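Local atomic coordinates of nicotinate-nucleotide pyrophosphorylase (Pyrococcus furiosus, PDB entry 2I14), a protein that probably catalyses the joining of nicotinate to phosphoribosyl pyrophosphate with use of ATP, forming nicotinate mononucleotide for NAD biosynthesis. Residues I128-G141 against I282-G296. Sequence-based numbering, arbitrary orientation.
With PCP (1-alpha-pyrophosphoryl-2-alpha,3-alpha-dihydroxy-4-beta-cyclopentane-methanol-5-phosphate), chain I.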
loop_
_atom_site.group_PDB
_atom_site.type_symbol
_atom_site.label_atom_id
_atom_site.label_comp_id
_atom_site.label_asym_id
_atom_site.label_seq_id
_atom_site.Cartn_x
_atom_site.Cartn_y
_atom_site.Cartn_z
ATOM N N ILE A 128 12.810 22.974 -8.326
ATOM C CA ILE A 128 13.271 22.331 -9.555
ATOM C C ILE A 128 14.757 22.618 -9.710
ATOM O O ILE A 128 15.537 21.748 -10.075
ATOM C CB ILE A 128 12.499 22.862 -10.819
ATOM C CG1 ILE A 128 11.162 22.125 -10.973
ATOM C CG2 ILE A 128 13.325 22.651 -12.073
ATOM C CD1 ILE A 128 10.175 22.456 -9.908
ATOM N N LYS A 129 15.123 23.857 -9.421
ATOM C CA LYS A 129 16.495 24.288 -9.526
ATOM C C LYS A 129 17.303 23.320 -8.670
ATOM O O LYS A 129 18.211 22.641 -9.160
ATOM C CB LYS A 129 16.629 25.734 -9.011
ATOM C CG LYS A 129 17.999 26.377 -9.234
ATOM C CD LYS A 129 18.360 26.420 -10.717
ATOM C CE LYS A 129 19.754 27.002 -10.948
ATOM N NZ LYS A 129 20.103 27.091 -12.403
ATOM N N ILE A 130 16.955 23.241 -7.393
ATOM C CA ILE A 130 17.651 22.361 -6.473
ATOM C C ILE A 130 17.722 20.949 -7.034
ATOM O O ILE A 130 18.799 20.390 -7.153
ATOM C CB ILE A 130 16.961 22.353 -5.091
ATOM C CG1 ILE A 130 17.090 23.738 -4.449
ATOM C CG2 ILE A 130 17.561 21.288 -4.200
ATOM C CD1 ILE A 130 16.448 23.830 -3.095
ATOM N N ALA A 131 16.586 20.380 -7.402
ATOM C CA ALA A 131 16.587 19.027 -7.936
ATOM C C ALA A 131 17.507 18.852 -9.150
ATOM O O ALA A 131 18.035 17.758 -9.399
ATOM C CB ALA A 131 15.168 18.605 -8.286
ATOM N N ALA A 132 17.702 19.933 -9.892
ATOM C CA ALA A 132 18.547 19.891 -11.080
ATOM C C ALA A 132 20.005 20.182 -10.774
ATOM O O ALA A 132 20.779 20.446 -11.684
ATOM C CB ALA A 132 18.039 20.884 -12.127
ATOM N N LYS A 133 20.368 20.125 -9.492
ATOM C CA LYS A 133 21.736 20.386 -9.039
ATOM C C LYS A 133 22.145 21.761 -9.571
ATOM O O LYS A 133 23.218 21.928 -10.168
ATOM C CB LYS A 133 22.682 19.321 -9.587
ATOM C CG LYS A 133 22.256 17.886 -9.325
ATOM C CD LYS A 133 22.883 17.319 -8.060
ATOM C CE LYS A 133 23.775 16.106 -8.368
ATOM N NZ LYS A 133 23.049 14.898 -8.888
ATOM N N PHE A 134 21.263 22.735 -9.371
ATOM C CA PHE A 134 21.482 24.106 -9.818
ATOM C C PHE A 134 21.938 24.287 -11.262
ATOM O O PHE A 134 22.372 25.368 -11.639
ATOM C CB PHE A 134 22.423 24.809 -8.862
ATOM C CG PHE A 134 21.823 25.018 -7.514
ATOM C CD1 PHE A 134 21.149 26.195 -7.214
ATOM C CD2 PHE A 134 21.858 23.998 -6.555
ATOM C CE1 PHE A 134 20.512 26.356 -5.976
ATOM C CE2 PHE A 134 21.225 24.145 -5.316
ATOM C CZ PHE A 134 20.553 25.322 -5.025
ATOM N N LYS A 135 21.817 23.242 -12.075
ATOM C CA LYS A 135 22.168 23.354 -13.475
ATOM C C LYS A 135 21.206 24.353 -14.136
ATOM O O LYS A 135 20.294 24.874 -13.501
ATOM C CB LYS A 135 22.059 21.996 -14.142
ATOM C CG LYS A 135 23.263 21.101 -13.897
ATOM C CD LYS A 135 22.847 19.650 -13.829
ATOM C CE LYS A 135 23.935 18.730 -14.314
ATOM N NZ LYS A 135 24.080 18.911 -15.773
ATOM N N PRO A 136 21.411 24.666 -15.419
ATOM C CA PRO A 136 20.448 25.626 -15.971
ATOM C C PRO A 136 19.042 25.061 -16.218
ATOM O O PRO A 136 18.863 23.901 -16.609
ATOM C CB PRO A 136 21.144 26.110 -17.254
ATOM C CG PRO A 136 22.026 24.943 -17.644
ATOM C CD PRO A 136 22.573 24.493 -16.316
ATOM N N VAL A 137 18.045 25.910 -15.991
ATOM C CA VAL A 137 16.634 25.556 -16.167
ATOM C C VAL A 137 15.887 26.736 -16.772
ATOM O O VAL A 137 15.932 27.853 -16.249
ATOM C CB VAL A 137 15.968 25.219 -14.811
ATOM C CG1 VAL A 137 14.524 24.890 -15.018
ATOM C CG2 VAL A 137 16.676 24.063 -14.157
ATOM N N TYR A 138 15.170 26.487 -17.853
ATOM C CA TYR A 138 14.448 27.564 -18.502
ATOM C C TYR A 138 12.949 27.396 -18.477
ATOM O O TYR A 138 12.423 26.345 -18.833
ATOM C CB TYR A 138 14.935 27.720 -19.951
ATOM C CG TYR A 138 16.430 27.921 -20.045
ATOM C CD1 TYR A 138 17.284 26.879 -20.416
ATOM C CD2 TYR A 138 16.993 29.123 -19.663
ATOM C CE1 TYR A 138 18.653 27.040 -20.389
ATOM C CE2 TYR A 138 18.357 29.295 -19.627
ATOM C CZ TYR A 138 19.189 28.254 -19.987
ATOM O OH TYR A 138 20.560 28.443 -19.913
ATOM N N SER A 139 12.265 28.455 -18.061
ATOM C CA SER A 139 10.802 28.482 -17.996
ATOM C C SER A 139 10.208 28.426 -19.410
ATOM O O SER A 139 10.594 29.194 -20.270
ATOM C CB SER A 139 10.341 29.755 -17.266
ATOM O OG SER A 139 8.929 29.816 -17.199
ATOM N N PHE A 140 9.277 27.506 -19.628
ATOM C CA PHE A 140 8.635 27.310 -20.922
ATOM C C PHE A 140 7.127 27.167 -20.771
ATOM O O PHE A 140 6.411 27.003 -21.762
ATOM C CB PHE A 140 9.116 26.006 -21.556
ATOM C CG PHE A 140 10.508 26.048 -22.105
ATOM C CD1 PHE A 140 11.272 27.212 -22.054
ATOM C CD2 PHE A 140 11.046 24.908 -22.719
ATOM C CE1 PHE A 140 12.554 27.242 -22.611
ATOM C CE2 PHE A 140 12.312 24.923 -23.274
ATOM C CZ PHE A 140 13.075 26.091 -23.224
ATOM N N GLY A 141 6.647 27.228 -19.537
ATOM C CA GLY A 141 5.237 26.994 -19.280
ATOM C C GLY A 141 4.099 27.947 -19.562
ATOM O O GLY A 141 2.954 27.505 -19.527
ATOM N N ILE A 282 13.344 14.840 -12.859
ATOM C CA ILE A 282 14.625 15.486 -13.079
ATOM C C ILE A 282 15.695 14.828 -12.223
ATOM O O ILE A 282 16.823 14.648 -12.658
ATOM C CB ILE A 282 14.519 16.998 -12.752
ATOM C CG1 ILE A 282 13.808 17.704 -13.915
ATOM C CG2 ILE A 282 15.889 17.590 -12.449
ATOM C CD1 ILE A 282 13.566 19.178 -13.726
ATOM N N LYS A 283 15.330 14.456 -11.005
ATOM C CA LYS A 283 16.274 13.820 -10.113
ATOM C C LYS A 283 16.779 12.548 -10.745
ATOM O O LYS A 283 17.913 12.160 -10.519
ATOM C CB LYS A 283 15.626 13.457 -8.779
ATOM C CG LYS A 283 15.226 14.597 -7.892
ATOM C CD LYS A 283 14.508 14.045 -6.674
ATOM C CE LYS A 283 13.816 15.143 -5.880
ATOM N NZ LYS A 283 12.807 14.639 -4.904
ATOM N N GLU A 284 15.947 11.879 -11.528
ATOM C CA GLU A 284 16.398 10.629 -12.115
ATOM C C GLU A 284 17.091 10.821 -13.454
ATOM O O GLU A 284 17.285 9.864 -14.207
ATOM C CB GLU A 284 15.219 9.650 -12.259
ATOM C CG GLU A 284 14.174 10.009 -13.308
ATOM C CD GLU A 284 12.961 9.064 -13.306
ATOM O OE1 GLU A 284 12.026 9.275 -12.492
ATOM O OE2 GLU A 284 12.946 8.107 -14.117
ATOM N N ILE A 285 17.521 12.043 -13.733
ATOM C CA ILE A 285 18.122 12.295 -15.020
ATOM C C ILE A 285 19.133 13.458 -15.049
ATOM O O ILE A 285 19.785 13.695 -16.067
ATOM C CB ILE A 285 16.938 12.447 -16.038
ATOM C CG1 ILE A 285 16.924 11.218 -16.948
ATOM C CG2 ILE A 285 16.966 13.780 -16.766
ATOM C CD1 ILE A 285 15.735 11.122 -17.865
ATOM N N VAL A 286 19.300 14.138 -13.912
ATOM C CA VAL A 286 20.212 15.282 -13.797
ATOM C C VAL A 286 21.631 15.025 -14.265
ATOM O O VAL A 286 22.189 15.786 -15.061
ATOM C CB VAL A 286 20.385 15.760 -12.356
ATOM C CG1 VAL A 286 20.437 17.261 -12.328
ATOM C CG2 VAL A 286 19.304 15.198 -11.475
ATOM N N ASP A 287 22.223 13.960 -13.734
ATOM C CA ASP A 287 23.602 13.616 -14.038
ATOM C C ASP A 287 23.871 13.191 -15.477
ATOM O O ASP A 287 24.935 12.678 -15.781
ATOM C CB ASP A 287 24.085 12.523 -13.075
ATOM C CG ASP A 287 23.966 12.934 -11.620
ATOM O OD1 ASP A 287 24.277 14.105 -11.299
ATOM O OD2 ASP A 287 23.568 12.084 -10.794
ATOM N N VAL A 288 22.931 13.415 -16.376
ATOM C CA VAL A 288 23.150 13.015 -17.751
ATOM C C VAL A 288 22.580 14.058 -18.705
ATOM O O VAL A 288 22.615 13.896 -19.919
ATOM C CB VAL A 288 22.508 11.634 -17.994
ATOM C CG1 VAL A 288 22.574 11.253 -19.460
ATOM C CG2 VAL A 288 23.219 10.591 -17.151
ATOM N N VAL A 289 22.059 15.141 -18.146
ATOM C CA VAL A 289 21.495 16.198 -18.966
ATOM C C VAL A 289 22.201 17.502 -18.629
ATOM O O VAL A 289 22.617 17.726 -17.487
ATOM C CB VAL A 289 19.978 16.331 -18.740
ATOM C CG1 VAL A 289 19.272 15.108 -19.285
ATOM C CG2 VAL A 289 19.687 16.461 -17.275
ATOM N N ASP A 290 22.335 18.356 -19.634
ATOM C CA ASP A 290 23.026 19.613 -19.463
ATOM C C ASP A 290 22.150 20.769 -19.025
ATOM O O ASP A 290 22.539 21.541 -18.141
ATOM C CB ASP A 290 23.765 19.966 -20.756
ATOM C CG ASP A 290 24.984 19.088 -20.985
ATOM O OD1 ASP A 290 24.835 17.942 -21.476
ATOM O OD2 ASP A 290 26.100 19.549 -20.650
ATOM N N ALA A 291 20.978 20.897 -19.650
ATOM C CA ALA A 291 20.047 21.972 -19.322
ATOM C C ALA A 291 18.609 21.510 -19.431
ATOM O O ALA A 291 18.263 20.705 -20.304
ATOM C CB ALA A 291 20.276 23.149 -20.225
ATOM N N PHE A 292 17.774 22.049 -18.546
ATOM C CA PHE A 292 16.357 21.688 -18.502
ATOM C C PHE A 292 15.381 22.742 -18.990
ATOM O O PHE A 292 15.549 23.937 -18.723
ATOM C CB PHE A 292 15.942 21.334 -17.081
ATOM C CG PHE A 292 16.689 20.190 -16.490
ATOM C CD1 PHE A 292 17.852 20.404 -15.781
ATOM C CD2 PHE A 292 16.199 18.900 -16.597
ATOM C CE1 PHE A 292 18.519 19.351 -15.173
ATOM C CE2 PHE A 292 16.862 17.844 -15.992
ATOM C CZ PHE A 292 18.028 18.079 -15.276
ATOM N N GLY A 293 14.348 22.271 -19.684
ATOM C CA GLY A 293 13.284 23.133 -20.177
ATOM C C GLY A 293 12.021 22.706 -19.431
ATOM O O GLY A 293 11.443 21.645 -19.707
ATOM N N VAL A 294 11.579 23.504 -18.470
ATOM C CA VAL A 294 10.401 23.122 -17.708
ATOM C C VAL A 294 9.164 23.974 -17.981
ATOM O O VAL A 294 9.235 25.199 -17.972
ATOM C CB VAL A 294 10.699 23.143 -16.189
ATOM C CG1 VAL A 294 9.435 22.849 -15.385
ATOM C CG2 VAL A 294 11.749 22.123 -15.870
ATOM N N GLY A 295 8.029 23.311 -18.203
ATOM C CA GLY A 295 6.798 24.021 -18.455
ATOM C C GLY A 295 5.818 24.103 -17.290
ATOM O O GLY A 295 6.014 24.863 -16.323
ATOM N N GLY A 296 4.747 23.318 -17.400
ATOM C CA GLY A 296 3.686 23.291 -16.407
ATOM C C GLY A 296 4.015 23.160 -14.935
ATOM O O GLY A 296 3.376 23.819 -14.123
HETATM C C1 PCP I . 6.579 21.735 -24.805
HETATM C C2 PCP I . 6.319 23.191 -24.359
HETATM C C3 PCP I . 7.653 23.641 -23.715
HETATM C C4 PCP I . 8.212 22.370 -23.036
HETATM C C5 PCP I . 7.732 21.301 -23.957
HETATM C CP PCP I . 7.765 22.156 -21.555
HETATM O O1 PCP I . 7.091 21.672 -26.240
HETATM O O2 PCP I . 5.989 24.023 -25.475
HETATM O O3 PCP I . 8.619 24.104 -24.676
HETATM O OP PCP I . 6.315 22.029 -21.340
HETATM P P PCP I . 5.653 21.011 -20.248
HETATM O O1P PCP I . 4.598 21.769 -19.541
HETATM O O2P PCP I . 6.760 20.586 -19.334
HETATM O O3P PCP I . 5.078 19.885 -21.040
HETATM P PA PCP I . 7.432 20.334 -27.032
HETATM O O1A PCP I . 6.196 19.454 -26.958
HETATM O O2A PCP I . 8.614 19.713 -26.317
HETATM O O3A PCP I . 7.759 20.854 -28.469
HETATM P PB PCP I . 7.252 21.975 -29.411
HETATM O O1B PCP I . 7.828 21.858 -30.782
HETATM O O2B PCP I . 7.626 23.292 -28.936
HETATM O O3B PCP I . 5.765 21.946 -29.532
#
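Strands 137-139 and 291-294 run parallel, V137 beside F292, Y138 beside G293 and S139 beside V294. Four backbone hydrogen bonds join them: F292 N to P136 O, almost straight at 176°, Y138 N to F292 O, V294 N to Y138 O and F140 N to V294 O.

Apolar contacts fill the side of the sheet that carries V137, F292 and V294, where helices 108-131 and 279-283 pack. A132 CB sits 3.4 Å from CE1 of the F292 ring, approaching it obliquely. The CG2 branch of I128 reaches both I282 CD1 (3.9 Å) and V294 CG2, while V137 CG1 meets V294 CG2 as well. Past the helix end, closed by a Schellman motif with K133 at C-prime, V286 CG1 lies against the A132 carbonyl and K133 CG.

Two lysines make the polar side-chain contacts between the segments. K133 NZ forms a salt bridge with D287 OD1 (2.8 Å), on the syn side of the carboxylate, 21° out of its plane. K135 passes its CD along V286 CG1 (3.7 Å), and a bend at its end (chi4 -70°) brings NZ round to donate to V289 O in the carbonyl plane. A leucine in place of K135 would probably leave the V289 carbonyl without this lysine donor.

At the C-terminal strand ends, the F140 ring receives an off-centre CH-pi contact from G293 CA, and its CD2 lies 3.2 Å from PCP O3. G296 N donates to PCP O1P (2.6 Å) and G295 N, weakly, to O2P; a CB on G295 would collide with the ligand. The first and last strands of the parallel sheet in chain order thus lie side by side, as in the TIM-barrel-like domain of the quinolinate phosphoribosyltransferase family, with G295 at the N-cap and G296 opening helix 296-299, their N-H groups turned to the ligand's 5-phosphate.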